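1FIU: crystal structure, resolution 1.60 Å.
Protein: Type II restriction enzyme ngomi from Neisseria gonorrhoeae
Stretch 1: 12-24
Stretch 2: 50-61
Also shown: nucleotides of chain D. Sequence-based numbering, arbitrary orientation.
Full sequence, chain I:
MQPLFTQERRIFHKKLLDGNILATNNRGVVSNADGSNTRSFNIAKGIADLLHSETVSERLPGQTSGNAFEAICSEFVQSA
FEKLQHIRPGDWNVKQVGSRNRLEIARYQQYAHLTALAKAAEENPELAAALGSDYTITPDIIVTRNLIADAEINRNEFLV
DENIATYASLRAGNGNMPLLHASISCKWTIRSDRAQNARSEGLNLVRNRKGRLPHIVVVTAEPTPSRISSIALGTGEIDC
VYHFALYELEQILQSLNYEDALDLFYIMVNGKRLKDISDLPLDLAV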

ATOM      1  N   PHE I  12      23.331 -28.953  -1.888  1.00 20.13           N
ATOM      2  CA  PHE I  12      22.711 -27.917  -2.709  1.00 18.90           C
ATOM      3  C   PHE I  12      23.769 -27.364  -3.700  1.00 18.62           C
ATOM      4  O   PHE I  12      23.535 -27.283  -4.903  1.00 20.95           O
ATOM      5  CB  PHE I  12      22.172 -26.843  -1.745  1.00 19.97           C
ATOM      6  CG  PHE I  12      21.834 -25.519  -2.381  1.00 18.37           C
ATOM      7  CD1 PHE I  12      20.669 -25.346  -3.125  1.00 18.00           C
ATOM      8  CD2 PHE I  12      22.652 -24.418  -2.154  1.00 19.62           C
ATOM      9  CE1 PHE I  12      20.316 -24.092  -3.640  1.00 18.29           C
ATOM     10  CE2 PHE I  12      22.309 -23.145  -2.664  1.00 18.28           C
ATOM     11  CZ  PHE I  12      21.140 -22.995  -3.404  1.00 20.21           C
ATOM     12  N   HIS I  13      24.946 -27.010  -3.182  1.00 19.53           N
ATOM     13  CA  HIS I  13      25.998 -26.487  -4.054  1.00 20.65           C
ATOM     14  C   HIS I  13      26.452 -27.529  -5.073  1.00 19.30           C
ATOM     15  O   HIS I  13      26.676 -27.215  -6.249  1.00 19.19           O
ATOM     16  CB  HIS I  13      27.188 -26.025  -3.216  1.00 19.62           C
ATOM     17  CG  HIS I  13      26.940 -24.752  -2.475  1.00 21.01           C
ATOM     18  ND1 HIS I  13      27.644 -24.399  -1.343  1.00 22.47           N
ATOM     19  CD2 HIS I  13      26.076 -23.739  -2.716  1.00 18.99           C
ATOM     20  CE1 HIS I  13      27.219 -23.222  -0.916  1.00 21.55           C
ATOM     21  NE2 HIS I  13      26.269 -22.800  -1.733  1.00 18.31           N
ATOM     22  N   LYS I  14      26.571 -28.774  -4.626  1.00 22.29           N
ATOM     23  CA  LYS I  14      27.010 -29.843  -5.514  1.00 24.62           C
ATOM     24  C   LYS I  14      26.068 -30.045  -6.695  1.00 23.79           C
ATOM     25  O   LYS I  14      26.513 -30.331  -7.803  1.00 24.09           O
ATOM     26  CB  LYS I  14      27.180 -31.147  -4.731  1.00 25.47           C
ATOM     27  CG  LYS I  14      27.831 -32.270  -5.514  1.00 36.20           C
ATOM     28  CD  LYS I  14      28.131 -33.460  -4.605  1.00 40.96           C
ATOM     29  CE  LYS I  14      28.834 -34.587  -5.362  1.00 46.42           C
ATOM     30  NZ  LYS I  14      27.941 -35.250  -6.361  1.00 47.83           N
ATOM     31  N   LYS I  15      24.763 -29.897  -6.482  1.00 21.65           N
ATOM     32  CA  LYS I  15      23.831 -30.041  -7.586  1.00 21.85           C
ATOM     33  C   LYS I  15      24.033 -28.925  -8.612  1.00 19.22           C
ATOM     34  O   LYS I  15      23.908 -29.135  -9.825  1.00 21.31           O
ATOM     35  CB  LYS I  15      22.390 -30.010  -7.064  1.00 21.85           C
ATOM     36  CG  LYS I  15      22.046 -31.198  -6.180  1.00 22.78           C
ATOM     37  CD  LYS I  15      20.576 -31.116  -5.734  1.00 22.12           C
ATOM     38  CE  LYS I  15      20.184 -32.312  -4.873  1.00 28.47           C
ATOM     39  NZ  LYS I  15      18.782 -32.152  -4.352  1.00 28.38           N
ATOM     40  N   LEU I  16      24.335 -27.726  -8.118  1.00 20.63           N
ATOM     41  CA  LEU I  16      24.564 -26.607  -9.013  1.00 20.04           C
ATOM     42  C   LEU I  16      25.845 -26.875  -9.813  1.00 20.04           C
ATOM     43  O   LEU I  16      25.915 -26.533 -10.981  1.00 22.12           O
ATOM     44  CB  LEU I  16      24.698 -25.294  -8.223  1.00 17.12           C
ATOM     45  CG  LEU I  16      23.420 -24.786  -7.532  1.00 18.41           C
ATOM     46  CD1 LEU I  16      23.753 -23.552  -6.714  1.00 21.83           C
ATOM     47  CD2 LEU I  16      22.342 -24.480  -8.564  1.00 20.62           C
ATOM     48  N   LEU I  17      26.848 -27.475  -9.176  1.00 20.63           N
ATOM     49  CA  LEU I  17      28.090 -27.771  -9.891  1.00 21.82           C
ATOM     50  C   LEU I  17      27.902 -28.925 -10.871  1.00 24.36           C
ATOM     51  O   LEU I  17      28.246 -28.817 -12.051  1.00 25.03           O
ATOM     52  CB  LEU I  17      29.219 -28.129  -8.907  1.00 22.64           C
ATOM     53  CG  LEU I  17      29.628 -27.036  -7.930  1.00 27.21           C
ATOM     54  CD1 LEU I  17      30.784 -27.543  -7.053  1.00 29.83           C
ATOM     55  CD2 LEU I  17      30.047 -25.801  -8.707  1.00 30.00           C
ATOM     56  N   ASP I  18      27.340 -30.029 -10.389  1.00 26.40           N
ATOM     57  CA  ASP I  18      27.158 -31.198 -11.244  1.00 26.35           C
ATOM     58  C   ASP I  18      26.300 -30.924 -12.478  1.00 24.95           C
ATOM     59  O   ASP I  18      26.513 -31.524 -13.530  1.00 25.06           O
ATOM     60  CB  ASP I  18      26.570 -32.373 -10.436  1.00 28.16           C
ATOM     61  CG  ASP I  18      27.547 -32.946  -9.404  1.00 30.32           C
ATOM     62  OD1 ASP I  18      28.721 -32.512  -9.318  1.00 34.57           O
ATOM     63  OD2 ASP I  18      27.130 -33.860  -8.659  1.00 35.29           O
ATOM     64  N   GLY I  19      25.331 -30.020 -12.368  1.00 24.23           N
ATOM     65  CA  GLY I  19      24.488 -29.716 -13.508  1.00 23.94           C
ATOM     66  C   GLY I  19      25.080 -28.635 -14.400  1.00 24.96           C
ATOM     67  O   GLY I  19      24.474 -28.223 -15.389  1.00 27.26           O
ATOM     68  N   ASN I  20      26.281 -28.180 -14.045  1.00 26.62           N
ATOM     69  CA  ASN I  20      26.962 -27.114 -14.785  1.00 26.96           C
ATOM     70  C   ASN I  20      26.178 -25.795 -14.737  1.00 24.53           C
ATOM     71  O   ASN I  20      26.331 -24.945 -15.623  1.00 23.16           O
ATOM     72  CB  ASN I  20      27.203 -27.534 -16.246  1.00 27.83           C
ATOM     73  CG  ASN I  20      28.237 -28.638 -16.373  1.00 28.79           C
ATOM     74  OD1 ASN I  20      28.473 -29.160 -17.461  1.00 37.86           O
ATOM     75  ND2 ASN I  20      28.857 -28.998 -15.264  1.00 30.20           N
ATOM     76  N   ILE I  21      25.327 -25.639 -13.716  1.00 23.09           N
ATOM     77  CA  ILE I  21      24.542 -24.412 -13.556  1.00 24.13           C
ATOM     78  C   ILE I  21      25.554 -23.349 -13.153  1.00 21.17           C
ATOM     79  O   ILE I  21      25.556 -22.238 -13.690  1.00 22.70           O
ATOM     80  CB  ILE I  21      23.476 -24.548 -12.452  1.00 24.95           C
ATOM     81  CG1 ILE I  21      22.571 -25.773 -12.735  1.00 26.72           C
ATOM     82  CG2 ILE I  21      22.685 -23.249 -12.352  1.00 23.88           C
ATOM     83  CD1 ILE I  21      22.125 -25.899 -14.173  1.00 29.25           C
ATOM     84  N   LEU I  22      26.401 -23.713 -12.191  1.00 22.38           N
ATOM     85  CA  LEU I  22      27.498 -22.859 -11.733  1.00 21.10           C
ATOM     86  C   LEU I  22      28.777 -23.487 -12.309  1.00 21.29           C
ATOM     87  O   LEU I  22      29.142 -24.608 -11.942  1.00 22.56           O
ATOM     88  CB  LEU I  22      27.617 -22.838 -10.203  1.00 21.66           C
ATOM     89  CG  LEU I  22      28.776 -21.948  -9.703  1.00 23.17           C
ATOM     90  CD1 LEU I  22      28.500 -20.473 -10.057  1.00 24.40           C
ATOM     91  CD2 LEU I  22      28.941 -22.092  -8.207  1.00 23.62           C
ATOM     92  N   ALA I  23      29.443 -22.776 -13.213  1.00 18.53           N
ATOM     93  CA  ALA I  23      30.679 -23.300 -13.818  1.00 18.75           C
ATOM     94  C   ALA I  23      31.445 -22.123 -14.397  1.00 21.53           C
ATOM     95  O   ALA I  23      31.041 -20.971 -14.220  1.00 20.70           O
ATOM     96  CB  ALA I  23      30.351 -24.305 -14.904  1.00 21.65           C
ATOM     97  N   THR I  24      32.550 -22.409 -15.080  1.00 21.80           N
ATOM     98  CA  THR I  24      33.385 -21.350 -15.655  1.00 24.15           C
ATOM     99  C   THR I  24      33.517 -21.614 -17.146  1.00 21.25           C
ATOM    100  O   THR I  24      33.694 -22.768 -17.540  1.00 21.24           O
ATOM    101  CB  THR I  24      34.800 -21.374 -15.011  1.00 23.31           C
ATOM    102  OG1 THR I  24      34.690 -21.247 -13.585  1.00 25.00           O
ATOM    103  CG2 THR I  24      35.658 -20.259 -15.546  1.00 23.37           C
ATOM    104  N   LEU I  50      35.756 -21.070  -3.760  1.00 21.77           N
ATOM    105  CA  LEU I  50      35.432 -21.510  -2.419  1.00 23.57           C
ATOM    106  C   LEU I  50      34.434 -22.665  -2.429  1.00 23.36           C
ATOM    107  O   LEU I  50      34.310 -23.396  -1.443  1.00 25.18           O
ATOM    108  CB  LEU I  50      34.892 -20.335  -1.612  1.00 24.55           C
ATOM    109  CG  LEU I  50      35.992 -19.340  -1.226  1.00 22.84           C
ATOM    110  CD1 LEU I  50      35.353 -18.181  -0.477  1.00 21.67           C
ATOM    111  CD2 LEU I  50      37.059 -20.033  -0.366  1.00 23.28           C
ATOM    112  N   LEU I  51      33.740 -22.837  -3.552  1.00 23.59           N
ATOM    113  CA  LEU I  51      32.766 -23.918  -3.702  1.00 22.94           C
ATOM    114  C   LEU I  51      33.393 -25.123  -4.405  1.00 26.83           C
ATOM    115  O   LEU I  51      32.726 -26.132  -4.656  1.00 26.77           O
ATOM    116  CB  LEU I  51      31.562 -23.412  -4.495  1.00 21.40           C
ATOM    117  CG  LEU I  51      30.381 -22.891  -3.663  1.00 27.27           C
ATOM    118  CD1 LEU I  51      30.805 -21.767  -2.745  1.00 30.95           C
ATOM    119  CD2 LEU I  51      29.287 -22.424  -4.601  1.00 25.98           C
ATOM    120  N   HIS I  52      34.680 -24.995  -4.716  1.00 29.51           N
ATOM    121  CA  HIS I  52      35.454 -26.031  -5.395  1.00 29.88           C
ATOM    122  C   HIS I  52      34.972 -26.349  -6.808  1.00 30.09           C
ATOM    123  O   HIS I  52      35.037 -27.499  -7.263  1.00 30.45           O
ATOM    124  CB  HIS I  52      35.485 -27.309  -4.552  1.00 35.15           C
ATOM    125  CG  HIS I  52      35.923 -27.082  -3.140  1.00 42.53           C
ATOM    126  ND1 HIS I  52      37.178 -26.610  -2.815  1.00 44.92           N
ATOM    127  CD2 HIS I  52      35.270 -27.254  -1.965  1.00 45.08           C
ATOM    128  CE1 HIS I  52      37.278 -26.501  -1.502  1.00 46.83           C
ATOM    129  NE2 HIS I  52      36.134 -26.884  -0.961  1.00 47.26           N
ATOM    130  N   SER I  53      34.487 -25.330  -7.513  1.00 27.96           N
ATOM    131  CA  SER I  53      34.027 -25.517  -8.881  1.00 28.04           C
ATOM    132  C   SER I  53      35.262 -25.739  -9.740  1.00 30.31           C
ATOM    133  O   SER I  53      36.235 -24.991  -9.620  1.00 31.18           O
ATOM    134  CB  SER I  53      33.299 -24.274  -9.388  1.00 24.64           C
ATOM    135  OG  SER I  53      32.857 -24.450 -10.726  1.00 25.18           O
ATOM    136  N   GLU I  54      35.220 -26.739 -10.612  1.00 29.33           N
ATOM    137  CA  GLU I  54      36.381 -27.019 -11.470  1.00 35.37           C
ATOM    138  C   GLU I  54      36.007 -27.162 -12.938  1.00 32.36           C
ATOM    139  O   GLU I  54      36.842 -27.029 -13.835  1.00 31.85           O
ATOM    140  CB  GLU I  54      37.089 -28.301 -10.991  1.00 39.64           C
ATOM    141  CG  GLU I  54      37.738 -28.162  -9.622  1.00 49.48           C
ATOM    142  CD  GLU I  54      38.435 -29.432  -9.143  1.00 55.28           C
ATOM    143  OE1 GLU I  54      38.545 -30.403  -9.928  1.00 56.84           O
ATOM    144  OE2 GLU I  54      38.878 -29.446  -7.970  1.00 58.23           O
ATOM    145  N   THR I  55      34.733 -27.414 -13.182  1.00 29.60           N
ATOM    146  CA  THR I  55      34.255 -27.622 -14.535  1.00 26.62           C
ATOM    147  C   THR I  55      34.312 -26.400 -15.449  1.00 27.83           C
ATOM    148  O   THR I  55      34.005 -25.274 -15.038  1.00 27.40           O
ATOM    149  CB  THR I  55      32.814 -28.136 -14.512  1.00 26.95           C
ATOM    150  OG1 THR I  55      32.773 -29.374 -13.791  1.00 29.92           O
ATOM    151  CG2 THR I  55      32.290 -28.341 -15.933  1.00 29.90           C
ATOM    152  N   VAL I  56      34.745 -26.635 -16.681  1.00 23.64           N
ATOM    153  CA  VAL I  56      34.786 -25.576 -17.673  1.00 22.26           C
ATOM    154  C   VAL I  56      33.727 -25.947 -18.682  1.00 22.91           C
ATOM    155  O   VAL I  56      33.753 -27.042 -19.256  1.00 28.46           O
ATOM    156  CB  VAL I  56      36.143 -25.473 -18.415  1.00 22.61           C
ATOM    157  CG1 VAL I  56      36.001 -24.474 -19.588  1.00 25.54           C
ATOM    158  CG2 VAL I  56      37.233 -24.995 -17.449  1.00 24.23           C
ATOM    159  N   SER I  57      32.772 -25.053 -18.885  1.00 24.52           N
ATOM    160  CA  SER I  57      31.719 -25.301 -19.854  1.00 24.34           C
ATOM    161  C   SER I  57      31.083 -23.972 -20.236  1.00 25.25           C
ATOM    162  O   SER I  57      31.223 -22.973 -19.521  1.00 22.14           O
ATOM    163  CB  SER I  57      30.665 -26.243 -19.270  1.00 30.60           C
ATOM    164  OG  SER I  57      30.009 -25.628 -18.179  1.00 36.77           O
ATOM    165  N   GLU I  58      30.409 -23.956 -21.380  1.00 25.42           N
ATOM    166  CA  GLU I  58      29.753 -22.745 -21.836  1.00 26.70           C
ATOM    167  C   GLU I  58      28.600 -22.416 -20.901  1.00 26.14           C
ATOM    168  O   GLU I  58      27.971 -23.316 -20.330  1.00 24.83           O
ATOM    169  CB  GLU I  58      29.229 -22.915 -23.267  1.00 32.62           C
ATOM    170  CG  GLU I  58      30.309 -22.738 -24.340  1.00 42.09           C
ATOM    171  CD  GLU I  58      30.860 -21.309 -24.408  1.00 47.51           C
ATOM    172  OE1 GLU I  58      30.123 -20.401 -24.855  1.00 49.56           O
ATOM    173  OE2 GLU I  58      32.027 -21.088 -24.014  1.00 46.02           O
ATOM    174  N   ARG I  59      28.370 -21.120 -20.717  1.00 23.03           N
ATOM    175  CA  ARG I  59      27.292 -20.611 -19.873  1.00 23.31           C
ATOM    176  C   ARG I  59      25.973 -21.190 -20.406  1.00 20.87           C
ATOM    177  O   ARG I  59      25.704 -21.163 -21.604  1.00 24.36           O
ATOM    178  CB  ARG I  59      27.266 -19.078 -19.963  1.00 23.40           C
ATOM    179  CG  ARG I  59      26.468 -18.378 -18.896  1.00 27.41           C
ATOM    180  CD  ARG I  59      26.397 -16.886 -19.224  1.00 27.22           C
ATOM    181  NE  ARG I  59      25.906 -16.118 -18.095  1.00 30.38           N
ATOM    182  CZ  ARG I  59      26.666 -15.374 -17.301  1.00 31.98           C
ATOM    183  NH1 ARG I  59      27.980 -15.277 -17.507  1.00 23.58           N
ATOM    184  NH2 ARG I  59      26.105 -14.733 -16.285  1.00 29.43           N
ATOM    185  N   LEU I  60      25.148 -21.721 -19.513  1.00 23.43           N
ATOM    186  CA  LEU I  60      23.878 -22.275 -19.967  1.00 23.19           C
ATOM    187  C   LEU I  60      22.919 -21.154 -20.327  1.00 21.25           C
ATOM    188  O   LEU I  60      23.055 -20.021 -19.863  1.00 22.13           O
ATOM    189  CB  LEU I  60      23.222 -23.111 -18.855  1.00 23.78           C
ATOM    190  CG  LEU I  60      24.015 -24.268 -18.260  1.00 26.14           C
ATOM    191  CD1 LEU I  60      23.134 -25.032 -17.250  1.00 27.25           C
ATOM    192  CD2 LEU I  60      24.467 -25.173 -19.373  1.00 27.42           C
ATOM    193  N   PRO I  61      21.946 -21.452 -21.187  1.00 19.53           N
ATOM    194  CA  PRO I  61      20.950 -20.454 -21.575  1.00 20.09           C
ATOM    195  C   PRO I  61      20.270 -20.011 -20.283  1.00 19.65           C
ATOM    196  O   PRO I  61      20.051 -20.834 -19.377  1.00 19.48           O
ATOM    197  CB  PRO I  61      19.981 -21.247 -22.445  1.00 20.80           C
ATOM    198  CG  PRO I  61      20.861 -22.281 -23.069  1.00 21.48           C
ATOM    199  CD  PRO I  61      21.753 -22.716 -21.922  1.00 20.51           C
TER
ATOM    200  P    DG D   3      22.238 -14.758 -16.676  1.00 21.18           P
ATOM    201  OP1  DG D   3      23.327 -15.733 -16.881  1.00 22.00           O
ATOM    202  OP2  DG D   3      22.482 -13.563 -15.808  1.00 21.52           O
ATOM    203  O5'  DG D   3      21.750 -14.191 -18.074  1.00 19.32           O
ATOM    204  C5'  DG D   3      21.807 -14.969 -19.264  1.00 22.34           C
ATOM    205  C4'  DG D   3      22.517 -14.188 -20.348  1.00 20.41           C
ATOM    206  O4'  DG D   3      21.732 -13.040 -20.733  1.00 20.24           O
ATOM    207  C3'  DG D   3      23.880 -13.639 -19.941  1.00 21.59           C
ATOM    208  O3'  DG D   3      24.759 -13.754 -21.063  1.00 24.73           O
ATOM    209  C2'  DG D   3      23.586 -12.210 -19.510  1.00 22.80           C
ATOM    210  C1'  DG D   3      22.349 -11.827 -20.313  1.00 18.76           C
ATOM    211  N9   DG D   3      21.367 -11.085 -19.524  1.00 19.57           N
ATOM    212  C8   DG D   3      21.146 -11.179 -18.169  1.00 20.22           C
ATOM    213  N7   DG D   3      20.204 -10.375 -17.741  1.00 18.46           N
ATOM    214  C5   DG D   3      19.768  -9.721 -18.886  1.00 17.57           C
ATOM    215  C6   DG D   3      18.754  -8.739 -19.058  1.00 18.76           C
ATOM    216  O6   DG D   3      17.993  -8.266 -18.212  1.00 17.60           O
ATOM    217  N1   DG D   3      18.660  -8.323 -20.385  1.00 18.13           N
ATOM    218  C2   DG D   3      19.429  -8.824 -21.429  1.00 20.21           C
ATOM    219  N2   DG D   3      19.197  -8.311 -22.649  1.00 17.77           N
ATOM    220  N3   DG D   3      20.352  -9.754 -21.280  1.00 18.90           N
ATOM    221  C4   DG D   3      20.480 -10.145 -19.994  1.00 19.00           C
HETATM  222  O   HOH W   1      30.334 -30.316 -13.519  1.00 41.34           O
HETATM  223  O   HOH W   2      27.779 -23.300 -17.468  1.00 41.99           O
HETATM  224  O   HOH W   3      24.844 -21.216 -16.382  1.00 28.52           O
HETATM  225  O   HOH W   4      34.620 -23.815 -12.752  1.00 25.92           O

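A helix end with its following loop and a second loop can be fastened with very few direct polar bonds, provided that their backbones meet at one point and that side chains and ordered water complete the seam. NgoMI offers a clear example. The first stretch continues a helix to Asp18 and leaves it through a Schellman motif: Asn20 takes a positive phi (63°), with Ile21 N bonded to Leu16 O (2.9 Å) and Asn20 N to Leu17 O (2.9 Å). The chain then extends to Thr24. The second stretch begins at the end of another helix, where His52 likewise has positive phi, and continues without regular structure.

The backbones come closest at Thr24 and Val56, whose CA atoms lie 4.9 Å apart in a single beta bridge. Thr24 N donates to Thr55 O (3.2 Å), and Ser57 N donates to Thr24 O (2.8 Å). Thr24 thus uses both of its backbone polar groups on residues flanking Val56, and its carbonyl also receives a CA-H...O contact from Val56 CA (3.0 Å from Thr24 O). Val56 directs its side chain away overall, although its CB still touches the first stretch.

Apolar side chains pack at sites along the seam, where His13, Leu51, Ile21, Leu22 and Ala23 are buried. Leu51, the residue most covered by the opposing stretch, lays its CD2 over the face of the His13 ring, 3.9 Å from the centroid and 11° off the normal, while the same Leu51 CD2 lies 3.6 Å from Leu22 CD2. The flat imidazole suits this place because it presents a face to the leucine while its NE2 is hydrogen-bonded elsewhere in the structure. Leu17 points toward the second stretch, its CD2 3.7 Å from Ser53 CB. Farther along, Ile21 departs from its CA away from the contact, yet its CD1 returns to within 3.4 Å of Leu60 CD1. Ala23 is compact enough to sit close to the other stretch, with its CB 3.5 Å from Ser57 OG.

Water joins polar side chains and free backbone groups along the seam. Asn20 ND2 bonds back to Leu17 O (3.3 Å), and one water joins that same carbonyl to Thr55 OG1, with a weak bond from Asn20 ND2. Another links Asn20 O to Glu58 O, and a third passes between Ile21 O and Leu60 N. A fourth gathers Thr24 OG1, Ser53 OG and Thr55 O beside the beta bridge, a place suited to hydroxyl side chains. Altogether 688 Å² is buried, summed over both sides: two direct hydrogen bonds mark the bridge, and packing and water extend the join.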